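Local coordinates for protein metal-dependent phosphohydrolase, HDOD domain-containing (Geobacter sulfurreducens, PDB 3HC1) that is of unknown function but binds two iron ions in an HD-type site, consistent with a metal-dependent phosphohydrolase of the HDOD family, at residues Gln183-Glu186 against Thr191-Cys194; Phe158-Phe161 against Glu166-Gln169; Asp175-Thr180 against Glu185-Gly190; Glu18-Val23 against Gly197-Lys202; Tyr146-Leu151 against Cys211-Tyr216. All coordinates share one frame; numbering follows the deposited sequence.

Contact 1: Gln183-Glu186 against Thr191-Cys194; sequences QAEE and TSHC. With FE (Fe (III) ion), chain B.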
# COMPACT_ATOMS: atom_id res chain seq x y z
N GLN A 183 -11.71 14.02 -3.05
CA GLN A 183 -12.53 15.22 -3.18
C GLN A 183 -13.93 15.00 -2.60
O GLN A 183 -14.40 15.78 -1.77
CB GLN A 183 -12.61 15.62 -4.66
CG GLN A 183 -11.29 16.12 -5.26
CD GLN A 183 -11.40 16.40 -6.76
OE1 GLN A 183 -11.79 15.54 -7.55
NE2 GLN A 183 -11.12 17.63 -7.14
N ALA A 184 -14.59 13.93 -2.99
CA ALA A 184 -15.89 13.58 -2.45
C ALA A 184 -15.84 13.49 -0.91
O ALA A 184 -16.69 14.05 -0.22
CB ALA A 184 -16.36 12.31 -3.02
N GLU A 185 -14.81 12.81 -0.37
CA GLU A 185 -14.66 12.70 1.07
C GLU A 185 -14.53 14.09 1.72
O GLU A 185 -15.15 14.40 2.74
CB GLU A 185 -13.43 11.81 1.39
CG GLU A 185 -13.72 10.36 1.09
CD GLU A 185 -12.49 9.50 1.01
OE1 GLU A 185 -11.34 9.96 1.31
OE2 GLU A 185 -12.67 8.38 0.53
N GLU A 186 -13.71 14.93 1.12
CA GLU A 186 -13.49 16.25 1.65
C GLU A 186 -14.81 17.05 1.74
O GLU A 186 -15.07 17.73 2.74
CB GLU A 186 -12.50 16.99 0.73
CG GLU A 186 -12.18 18.41 1.12
CD GLU A 186 -11.64 18.53 2.53
OE1 GLU A 186 -11.07 17.53 3.03
OE2 GLU A 186 -11.78 19.63 3.12
N THR A 191 -12.78 15.90 5.75
CA THR A 191 -11.51 15.21 5.97
C THR A 191 -11.49 14.07 4.96
O THR A 191 -12.51 13.79 4.34
CB THR A 191 -11.36 14.69 7.42
OG1 THR A 191 -10.00 14.29 7.64
CG2 THR A 191 -12.28 13.49 7.73
N SER A 192 -10.35 13.40 4.78
CA SER A 192 -10.28 12.28 3.85
C SER A 192 -9.67 11.00 4.46
O SER A 192 -9.23 10.98 5.62
CB SER A 192 -9.48 12.72 2.62
OG SER A 192 -8.09 12.44 2.81
N HIS A 193 -9.61 9.95 3.65
CA HIS A 193 -8.96 8.71 4.04
C HIS A 193 -7.47 8.88 4.36
O HIS A 193 -6.89 8.01 5.06
CB HIS A 193 -9.13 7.60 3.00
CG HIS A 193 -8.41 7.87 1.72
ND1 HIS A 193 -8.85 8.82 0.81
CD2 HIS A 193 -7.26 7.37 1.23
CE1 HIS A 193 -8.01 8.85 -0.21
NE2 HIS A 193 -7.05 7.96 0.00
N CYS A 194 -6.83 9.93 3.84
CA CYS A 194 -5.46 10.30 4.22
C CYS A 194 -5.38 10.58 5.71
O CYS A 194 -4.59 9.99 6.42
CB CYS A 194 -4.96 11.50 3.46
SG CYS A 194 -4.86 11.25 1.68
FE FE B . -5.57 7.10 -1.52
O HOH W 1 -4.40 6.48 -2.88
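The di-iron site of the HD-type helical domain takes one of its histidine ligands, His193, from this contact, and Glu185 is the second-shell carboxylate that holds it. One oxygen, Glu185 OE1, grips His193 twice: it accepts from the ring, His193 ND1 to Glu185 OE1 2.8 Å, and from the main chain, His193 N to Glu185 OE1 2.9 Å. Both bonds are fairly straight, with N-H...O angles near 160°. The ring bond uses the syn lone pair of OE1 and lies in the imidazole plane, while the backbone N-H comes from above the carboxylate plane. Carboxylate and ring stand almost perpendicular, 84° apart. The reach is made by an extended Glu185 chain running from helix 181-189 across the turn to the start of helix 193-203. With ND1 committed to Glu185, the other ring nitrogen faces the metal, His193 NE2 to iron 2.3 Å. Asp153, His217, His218 and Glu249 also bind this iron, and water 1 lies 1.9 Å from it, measured from its oxygen. This metal-His-carboxylate arrangement fixes the rotation of the imidazole and would be expected to make it a more electron-rich ligand. Ser192 is the N-cap of helix 193-203, its OG accepting from Cys194 N at 3.0 Å; that hydroxyl is also hydrogen-bonded to Glu195. In His193, chi1 67° places CG between the backbone N and carbonyl carbon, so that ND1 and the residue's own N-H can both face Glu185 OE1. Cys194 SG sits over one face of the imidazole, toward its rim.

Contact 2: Phe158-Phe161 against Glu166-Gln169; sequences FINF and EFSQ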
# COMPACT_ATOMS: atom_id res chain seq x y z
N PHE A 158 -11.07 1.47 6.22
CA PHE A 158 -11.84 1.83 7.39
C PHE A 158 -13.18 2.44 7.07
O PHE A 158 -14.17 2.05 7.65
CB PHE A 158 -11.05 2.83 8.25
CG PHE A 158 -11.83 3.32 9.41
CD1 PHE A 158 -11.91 2.56 10.55
CD2 PHE A 158 -12.54 4.52 9.34
CE1 PHE A 158 -12.65 3.01 11.63
CE2 PHE A 158 -13.27 4.94 10.41
CZ PHE A 158 -13.33 4.18 11.54
N ILE A 159 -13.21 3.45 6.20
CA ILE A 159 -14.45 4.13 5.91
C ILE A 159 -15.44 3.14 5.25
O ILE A 159 -16.64 3.17 5.56
CB ILE A 159 -14.24 5.35 5.01
CG1 ILE A 159 -13.31 6.37 5.70
CG2 ILE A 159 -15.55 6.02 4.61
CD1 ILE A 159 -12.95 7.50 4.78
N ASN A 160 -14.92 2.32 4.33
CA ASN A 160 -15.72 1.36 3.53
C ASN A 160 -16.40 0.34 4.45
O ASN A 160 -17.59 0.07 4.31
CB ASN A 160 -14.87 0.65 2.47
CG ASN A 160 -15.71 -0.25 1.53
OD1 ASN A 160 -16.80 0.14 1.07
ND2 ASN A 160 -15.20 -1.42 1.26
N PHE A 161 -15.66 -0.19 5.41
CA PHE A 161 -16.15 -1.29 6.25
C PHE A 161 -16.85 -0.76 7.51
O PHE A 161 -17.74 -1.43 8.05
CB PHE A 161 -15.02 -2.23 6.69
CG PHE A 161 -14.52 -3.18 5.63
CD1 PHE A 161 -15.26 -3.47 4.46
CD2 PHE A 161 -13.31 -3.84 5.85
CE1 PHE A 161 -14.80 -4.37 3.56
CE2 PHE A 161 -12.84 -4.77 4.92
CZ PHE A 161 -13.60 -5.03 3.77
N GLU A 166 -22.27 5.85 5.33
CA GLU A 166 -21.78 7.16 4.94
C GLU A 166 -20.96 7.13 3.65
O GLU A 166 -21.17 7.96 2.77
CB GLU A 166 -20.89 7.75 6.06
CG GLU A 166 -21.58 8.11 7.42
CD GLU A 166 -21.97 6.90 8.31
OE1 GLU A 166 -21.33 5.84 8.25
OE2 GLU A 166 -22.93 7.02 9.09
N PHE A 167 -20.00 6.20 3.54
CA PHE A 167 -19.16 6.04 2.32
C PHE A 167 -20.03 5.82 1.08
O PHE A 167 -19.64 6.19 -0.04
CB PHE A 167 -18.27 4.82 2.49
CG PHE A 167 -17.06 4.75 1.56
CD1 PHE A 167 -16.17 5.82 1.44
CD2 PHE A 167 -16.72 3.55 0.95
CE1 PHE A 167 -15.01 5.73 0.65
CE2 PHE A 167 -15.59 3.43 0.15
CZ PHE A 167 -14.70 4.52 0.00
N SER A 168 -21.19 5.16 1.27
CA SER A 168 -22.18 5.01 0.18
C SER A 168 -22.38 6.30 -0.57
O SER A 168 -22.49 6.28 -1.78
CB SER A 168 -23.56 4.56 0.69
OG SER A 168 -23.45 3.26 1.21
N GLN A 169 -22.46 7.40 0.18
CA GLN A 169 -22.65 8.73 -0.38
C GLN A 169 -21.41 9.28 -1.10
O GLN A 169 -21.53 10.06 -2.07
CB GLN A 169 -23.07 9.72 0.74
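The Phe167 ring is the flat group at the centre of this contact, and the backbone of Asn160 lies over one of its faces: Asn160 N stands 4.0 Å above the ring plane, displaced toward the rim. On the same stretch of ring, Asn160 CA comes to 3.5 Å from Phe167 CD2. The methyl branch of Ile159 approaches obliquely, neither squarely over the face nor in the plane, with Ile159 CG2 3.2 Å from Phe167 CD1, a tight apolar touch. The carboxamide of Asn160 is turned 59° from the ring, and its oxygen rests by the other ortho carbon, Asn160 OD1 to Phe167 CD2 3.4 Å. The polar partner of that oxygen is the backbone N of Leu114, and no hydrogen bond links it to the ring. The contact joins two successive helices of the HDOD domain, 154-162 and 164-177, across the short turn between them; Phe167 packs between them, with Ile159 and Asn160 meeting different sides of its CG-CZ line. Ile159 CG2 is directed at the ring because it stands anti to the backbone N, leaving CG1 on the other branch, toward Phe19 of helix 9-21. Phe167 itself swings out with chi1 -162°, which carries the ring across to helix 154-162. Beyond the pair, Phe167 also packs on Glu185 of helix 181-189, and Asn160 on Pro113 and Leu119.

Contact 3: Asp175-Thr180 against Glu185-Gly190; sequences DEEKIT and EERLFG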
# COMPACT_ATOMS: atom_id res chain seq x y z
N ASP A 175 -19.48 8.77 -8.53
CA ASP A 175 -20.06 8.13 -9.73
C ASP A 175 -20.96 9.09 -10.55
O ASP A 175 -21.16 8.87 -11.75
CB ASP A 175 -20.87 6.87 -9.36
CG ASP A 175 -19.98 5.65 -8.95
OD1 ASP A 175 -18.79 5.84 -8.56
OD2 ASP A 175 -20.50 4.50 -9.01
N GLU A 176 -21.48 10.14 -9.90
CA GLU A 176 -22.42 11.06 -10.51
C GLU A 176 -21.76 12.38 -10.95
O GLU A 176 -22.12 12.93 -12.00
CB GLU A 176 -23.61 11.32 -9.58
N GLU A 177 -20.80 12.89 -10.19
CA GLU A 177 -20.14 14.16 -10.52
C GLU A 177 -18.66 14.01 -10.98
O GLU A 177 -17.93 15.00 -11.20
CB GLU A 177 -20.25 15.04 -9.30
CG GLU A 177 -19.47 16.33 -9.31
CD GLU A 177 -19.88 17.23 -8.17
OE1 GLU A 177 -21.05 17.16 -7.72
OE2 GLU A 177 -19.01 18.00 -7.72
N LYS A 178 -18.22 12.76 -11.10
CA LYS A 178 -16.91 12.43 -11.66
C LYS A 178 -15.74 13.19 -10.99
O LYS A 178 -14.85 13.69 -11.67
CB LYS A 178 -16.94 12.69 -13.18
CG LYS A 178 -18.23 12.20 -13.88
CD LYS A 178 -18.33 10.67 -13.82
CE LYS A 178 -19.70 10.17 -14.23
NZ LYS A 178 -19.75 8.68 -14.08
N ILE A 179 -15.77 13.31 -9.66
CA ILE A 179 -14.64 13.87 -8.88
C ILE A 179 -13.93 12.67 -8.25
O ILE A 179 -14.44 11.54 -8.36
CB ILE A 179 -15.11 14.91 -7.83
CG1 ILE A 179 -15.94 14.27 -6.71
CG2 ILE A 179 -15.95 15.99 -8.52
CD1 ILE A 179 -16.46 15.29 -5.70
N THR A 180 -12.77 12.92 -7.62
CA THR A 180 -12.00 11.85 -6.96
C THR A 180 -12.63 11.51 -5.61
O THR A 180 -13.40 12.29 -5.03
CB THR A 180 -10.51 12.15 -6.73
OG1 THR A 180 -10.34 13.18 -5.75
CG2 THR A 180 -9.74 12.51 -8.03
N GLU A 185 -14.81 12.81 -0.37
CA GLU A 185 -14.66 12.70 1.07
C GLU A 185 -14.53 14.09 1.72
O GLU A 185 -15.15 14.40 2.74
CB GLU A 185 -13.43 11.81 1.39
CG GLU A 185 -13.72 10.36 1.09
CD GLU A 185 -12.49 9.50 1.01
OE1 GLU A 185 -11.34 9.96 1.31
OE2 GLU A 185 -12.67 8.38 0.53
N GLU A 186 -13.71 14.93 1.12
CA GLU A 186 -13.49 16.25 1.65
C GLU A 186 -14.81 17.05 1.74
O GLU A 186 -15.07 17.73 2.74
CB GLU A 186 -12.50 16.99 0.73
CG GLU A 186 -12.18 18.41 1.12
CD GLU A 186 -11.64 18.53 2.53
OE1 GLU A 186 -11.07 17.53 3.03
OE2 GLU A 186 -11.78 19.63 3.12
N ARG A 187 -15.63 16.93 0.71
CA ARG A 187 -16.89 17.64 0.64
C ARG A 187 -17.90 17.10 1.64
O ARG A 187 -18.53 17.87 2.34
CB ARG A 187 -17.47 17.54 -0.77
CG ARG A 187 -18.69 18.44 -0.98
CD ARG A 187 -19.20 18.37 -2.39
NE ARG A 187 -18.17 18.79 -3.35
CZ ARG A 187 -18.25 18.60 -4.66
NH1 ARG A 187 -19.32 18.00 -5.18
NH2 ARG A 187 -17.26 19.00 -5.44
N LEU A 188 -18.06 15.77 1.67
CA LEU A 188 -19.03 15.14 2.52
C LEU A 188 -18.64 15.05 4.00
O LEU A 188 -19.54 15.03 4.85
CB LEU A 188 -19.38 13.74 2.00
CG LEU A 188 -20.07 13.81 0.64
CD1 LEU A 188 -20.51 12.44 0.12
CD2 LEU A 188 -21.27 14.75 0.71
N PHE A 189 -17.34 14.99 4.30
CA PHE A 189 -16.87 14.80 5.69
C PHE A 189 -15.93 15.89 6.21
O PHE A 189 -15.59 15.87 7.37
CB PHE A 189 -16.14 13.47 5.82
CG PHE A 189 -16.87 12.30 5.23
CD1 PHE A 189 -18.24 12.15 5.38
CD2 PHE A 189 -16.16 11.31 4.56
CE1 PHE A 189 -18.88 11.06 4.83
CE2 PHE A 189 -16.80 10.21 4.03
CZ PHE A 189 -18.17 10.09 4.17
N GLY A 190 -15.45 16.81 5.36
CA GLY A 190 -14.36 17.75 5.77
C GLY A 190 -12.98 17.16 6.08
O GLY A 190 -12.11 17.83 6.63
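Glu177 and Arg187 meet in a salt bridge at the protein surface, their side chains arriving from opposite directions. A single carboxylate oxygen takes both guanidinium nitrogens of the far end: Arg187 NH1 to Glu177 OE2 is 2.6 Å, with an N-H...O angle of 159°, and Arg187 NH2 to Glu177 OE2 is a weak and bent bond of 3.0 Å. Glu177 OE2 lies in the guanidinium plane, yet NH1 meets it from above the carboxylate plane; the two flat groups are tilted by 35°, and both bonds fall on OE2, so this is not a bidentate pairing of two oxygens with two nitrogens. Over one face of the guanidinium sits Ile179, its CD1 3.8 Å from Arg187 NH2 and offset toward the rim. Both charged residues send CG anti to the backbone N; the Glu177 chain runs on extended, whereas that of Arg187 bends at chi3 (-59°) to present its NH1-NH2 edge. Further out, the chain reverses between helix 164-177 and helix 181-189. Lys178, the first residue past helix 164-177, has positive phi and turns its ammonium back to the main chain, Lys178 NZ to Asp175 O 2.7 Å, from above the carbonyl plane. Thr180 is the N-cap of the second helix, and its own N-H is taken by the Gln183 side chain. The Arg187 side chain also touches Leu173 of helix 164-177. Being exposed, the bridge probably gains less from its charges than a buried one would, while the methyl of Ile179 shields one face of the cation.

Contact 4: Glu18-Val23 against Gly197-Lys202; sequences EFMSGV and GFALAK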
# COMPACT_ATOMS: atom_id res chain seq x y z
N GLU A 18 -12.59 12.52 15.14
CA GLU A 18 -14.03 12.47 15.48
C GLU A 18 -14.79 11.47 14.62
O GLU A 18 -15.69 10.75 15.10
CB GLU A 18 -14.68 13.84 15.31
CG GLU A 18 -13.99 14.99 16.07
CD GLU A 18 -14.25 14.98 17.59
OE1 GLU A 18 -14.96 14.08 18.09
OE2 GLU A 18 -13.72 15.89 18.27
N PHE A 19 -14.43 11.39 13.34
CA PHE A 19 -15.02 10.39 12.43
C PHE A 19 -14.78 8.94 12.96
O PHE A 19 -15.60 8.06 12.76
CB PHE A 19 -14.39 10.54 11.03
CG PHE A 19 -15.21 9.97 9.90
CD1 PHE A 19 -16.33 10.65 9.41
CD2 PHE A 19 -14.81 8.81 9.26
CE1 PHE A 19 -17.06 10.16 8.31
CE2 PHE A 19 -15.55 8.32 8.17
CZ PHE A 19 -16.68 9.00 7.70
N MSE A 20 -13.63 8.69 13.58
CA MSE A 20 -13.40 7.35 14.13
C MSE A 20 -14.10 7.10 15.52
O MSE A 20 -14.57 6.01 15.79
CB MSE A 20 -11.93 7.10 14.24
CG MSE A 20 -11.34 6.84 12.92
SE MSE A 20 -9.44 6.99 13.08
CE MSE A 20 -8.99 5.83 14.28
N SER A 21 -14.13 8.13 16.37
CA SER A 21 -14.94 8.16 17.63
C SER A 21 -16.29 7.47 17.59
O SER A 21 -16.68 6.78 18.53
CB SER A 21 -15.27 9.60 18.03
OG SER A 21 -14.10 10.36 18.31
N GLY A 22 -17.04 7.70 16.52
CA GLY A 22 -18.39 7.18 16.42
C GLY A 22 -18.44 5.71 16.07
O GLY A 22 -19.52 5.12 16.05
N VAL A 23 -17.29 5.12 15.76
CA VAL A 23 -17.23 3.68 15.52
C VAL A 23 -16.91 3.06 16.88
O VAL A 23 -15.97 3.46 17.56
CB VAL A 23 -16.14 3.30 14.48
CG1 VAL A 23 -16.01 1.77 14.31
CG2 VAL A 23 -16.42 3.99 13.17
N GLY A 197 -6.69 7.53 7.72
CA GLY A 197 -5.69 6.44 7.70
C GLY A 197 -4.53 6.77 8.62
O GLY A 197 -3.95 5.88 9.28
N PHE A 198 -4.18 8.04 8.64
CA PHE A 198 -3.08 8.51 9.56
C PHE A 198 -3.46 8.27 11.02
O PHE A 198 -2.70 7.66 11.79
CB PHE A 198 -2.81 9.99 9.29
CG PHE A 198 -1.76 10.60 10.15
CD1 PHE A 198 -0.41 10.56 9.76
CD2 PHE A 198 -2.12 11.21 11.36
CE1 PHE A 198 0.55 11.19 10.54
CE2 PHE A 198 -1.15 11.79 12.19
CZ PHE A 198 0.18 11.76 11.77
N ALA A 199 -4.67 8.70 11.38
CA ALA A 199 -5.19 8.55 12.75
C ALA A 199 -5.22 7.08 13.13
O ALA A 199 -4.93 6.73 14.24
CB ALA A 199 -6.62 9.10 12.86
N LEU A 200 -5.58 6.22 12.17
CA LEU A 200 -5.63 4.78 12.38
C LEU A 200 -4.29 4.12 12.57
O LEU A 200 -4.05 3.39 13.54
CB LEU A 200 -6.45 4.07 11.26
CG LEU A 200 -6.76 2.57 11.45
CD1 LEU A 200 -7.53 2.24 12.73
CD2 LEU A 200 -7.49 2.04 10.24
N ALA A 201 -3.38 4.43 11.69
CA ALA A 201 -2.03 3.95 11.79
C ALA A 201 -1.33 4.46 13.07
O ALA A 201 -0.57 3.70 13.72
CB ALA A 201 -1.24 4.37 10.52
N LYS A 202 -1.62 5.70 13.47
CA LYS A 202 -1.11 6.23 14.74
C LYS A 202 -1.68 5.48 15.92
O LYS A 202 -0.93 5.09 16.80
CB LYS A 202 -1.36 7.72 14.93
CG LYS A 202 -0.59 8.65 13.95
CD LYS A 202 0.92 8.71 14.24
CE LYS A 202 1.23 9.72 15.28
NZ LYS A 202 2.53 9.44 15.89
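Apolar packing carries the whole of this contact, and selenomethionine Met20 supplies one side of it. The selenium meets a methyl, Met20 SE to Ala199 CB 3.5 Å, and also lies 4.0 Å from Leu200 N. The terminal methyl goes on to the next residue, where Met20 CE is 4.0 Å from Leu200 CA and 4.2 Å from the branch methyl Leu200 CD1. The end of Met20 thus rests against the main chain between Ala199 and Leu200, with Ala199 CB on the selenium and the leucine branch beside CE. Its chain runs straight out from helix 9-21 through CB and CG, then bends at the last torsion (chi3 58°), which turns CE along the surface of helix 193-203. The backbones stay well apart, Met20 CA to Leu200 CA 8.4 Å, and this long side chain bridges the distance.

No polar bond crosses the contact. Val23 N bonds back to Met20 O at 2.9 Å, while Lys202 NZ forms a salt bridge with Glu208, the first residue of helix 208-216, outside both segments. Neighbouring side chains extend the packing: Met20 touches Phe158 of helix 154-162, and Ala199 the side chain of Arg17. The arrangement is plain helix-to-helix packing in an all-helical fold, laying the N-terminal helix 9-21 against helix 193-203, whose first residue, His193, is an iron ligand.

Contact 5: Tyr146-Leu151 against Cys211-Tyr216; sequences YVAGLL and CDTILY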
# COMPACT_ATOMS: atom_id res chain seq x y z
N TYR A 146 7.38 -1.29 0.14
CA TYR A 146 6.30 -2.23 -0.09
C TYR A 146 5.21 -2.11 1.02
O TYR A 146 4.02 -2.02 0.72
CB TYR A 146 6.82 -3.66 -0.14
CG TYR A 146 5.73 -4.70 -0.38
CD1 TYR A 146 5.06 -5.27 0.68
CD2 TYR A 146 5.40 -5.11 -1.66
CE1 TYR A 146 4.08 -6.20 0.50
CE2 TYR A 146 4.38 -6.10 -1.85
CZ TYR A 146 3.73 -6.60 -0.77
OH TYR A 146 2.76 -7.56 -0.92
N VAL A 147 5.64 -2.15 2.27
CA VAL A 147 4.72 -2.13 3.40
C VAL A 147 3.96 -0.77 3.43
O VAL A 147 2.75 -0.79 3.56
CB VAL A 147 5.46 -2.41 4.74
CG1 VAL A 147 4.61 -1.99 5.94
CG2 VAL A 147 5.84 -3.90 4.84
N ALA A 148 4.65 0.38 3.24
CA ALA A 148 3.99 1.70 3.16
C ALA A 148 2.92 1.71 2.06
O ALA A 148 1.82 2.23 2.26
CB ALA A 148 4.98 2.84 2.97
N GLY A 149 3.24 1.08 0.93
CA GLY A 149 2.34 1.00 -0.23
C GLY A 149 1.08 0.20 0.03
O GLY A 149 -0.05 0.64 -0.25
N LEU A 150 1.26 -0.99 0.59
CA LEU A 150 0.12 -1.85 0.89
C LEU A 150 -0.82 -1.22 1.91
O LEU A 150 -2.01 -1.52 1.91
CB LEU A 150 0.61 -3.21 1.39
CG LEU A 150 -0.38 -4.38 1.42
CD1 LEU A 150 -1.19 -4.53 0.17
CD2 LEU A 150 0.39 -5.68 1.70
N LEU A 151 -0.29 -0.32 2.78
CA LEU A 151 -1.10 0.29 3.81
C LEU A 151 -1.63 1.67 3.43
O LEU A 151 -2.33 2.31 4.23
CB LEU A 151 -0.30 0.46 5.12
CG LEU A 151 0.10 -0.88 5.78
CD1 LEU A 151 1.06 -0.61 6.91
CD2 LEU A 151 -1.20 -1.54 6.27
N CYS A 211 2.88 6.27 8.66
CA CYS A 211 1.82 7.25 8.94
C CYS A 211 1.85 8.39 7.96
O CYS A 211 0.82 8.76 7.39
CB CYS A 211 1.94 7.77 10.37
SG CYS A 211 1.60 6.52 11.62
N ASP A 212 3.03 8.94 7.73
CA ASP A 212 3.11 10.08 6.80
C ASP A 212 2.82 9.66 5.33
O ASP A 212 2.33 10.44 4.56
CB ASP A 212 4.50 10.67 6.88
CG ASP A 212 4.81 11.34 8.22
OD1 ASP A 212 3.94 11.40 9.15
OD2 ASP A 212 5.98 11.77 8.37
N THR A 213 3.14 8.43 4.95
CA THR A 213 2.89 7.99 3.61
C THR A 213 1.37 7.97 3.40
O THR A 213 0.90 8.54 2.41
CB THR A 213 3.44 6.59 3.34
OG1 THR A 213 4.87 6.60 3.40
CG2 THR A 213 2.95 6.09 1.96
N ILE A 214 0.63 7.47 4.40
CA ILE A 214 -0.87 7.43 4.41
C ILE A 214 -1.45 8.86 4.34
O ILE A 214 -2.32 9.12 3.55
CB ILE A 214 -1.37 6.64 5.63
CG1 ILE A 214 -0.90 5.19 5.61
CG2 ILE A 214 -2.93 6.64 5.72
CD1 ILE A 214 -1.09 4.50 7.01
N LEU A 215 -0.84 9.81 5.06
CA LEU A 215 -1.31 11.19 5.10
C LEU A 215 -1.08 11.98 3.82
O LEU A 215 -1.92 12.82 3.42
CB LEU A 215 -0.63 11.94 6.27
CG LEU A 215 -1.02 13.41 6.53
CD1 LEU A 215 -2.54 13.56 6.75
CD2 LEU A 215 -0.24 14.00 7.73
N TYR A 216 0.05 11.74 3.16
CA TYR A 216 0.54 12.62 2.09
C TYR A 216 0.52 12.02 0.70
O TYR A 216 0.94 12.68 -0.26
CB TYR A 216 1.96 13.09 2.40
CG TYR A 216 2.15 13.89 3.67
CD1 TYR A 216 1.52 15.12 3.86
CD2 TYR A 216 3.05 13.46 4.64
CE1 TYR A 216 1.75 15.88 5.06
CE2 TYR A 216 3.30 14.20 5.81
CZ TYR A 216 2.64 15.38 6.01
OH TYR A 216 2.94 16.05 7.16
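Ala148, Ile214 and Thr213 carry the join between helices 142-150 and 208-216, each of which is followed closely by iron ligands of the HD-type domain: His152 and Asp153 after the first, His217 and His218 after the second. Ala148 presents its lone methyl to the side of Thr213, with Ala148 CB 3.8 Å from Thr213 OG1 and 4.0 Å from Thr213 CG2, so that it sits in the fork of the branched side chain. The small side chain lets the backbones come close, Ala148 CA to Thr213 CA 6.4 Å. Thr213 OG1 has its hydrogen bond within its own helix, to the carbonyl oxygen of Phe209, and meets Ala148 by van der Waals contact. That fits its torsion, chi1 -66°, which sets OG1 beside the backbone N and CG2 anti to it. Thr213 is further packed by Ile230, Val231 and Val234 of helix 229-243, and Ile230 touches Ala148 as well.

The second meeting, three residues further on in the first segment but only one in the second, sets Ile214 against Leu151, their CA atoms 7.2 Å apart. Nearby, Gly149 O accepts from His152 ND1, tying the first helix to a metal ligand. The long branch of Ile214 reaches a main-chain oxygen rather than the leucine side chain: Ile214 CG1 stands 3.5 Å from Leu151 O and Ile214 CD1 3.7 Å from it.

In the fold
Contact 1 holds iron ligand His193, and the others surround it or lie beside the same metal site. Contact 3 shares Glu185 and Glu186 with it, their centres about 7 Å apart. Contact 2, about 11 Å from contact 1 between centres, backs the second shell: Phe167 CE1 lies 3.5 Å from Glu185 OE2. Contacts 1 and 4 use the same helix, 193-203, and contact 4 touches contact 2 through Phe158 CZ and Met20 CG, 3.6 Å apart. Contact 5 sits on the other flank of that helix, with Cys194 CB 3.3 Å from Leu215 O and Gly197 C 3.3 Å from Ile214 CG2; the Ile214 side chain is about 8 Å from an iron.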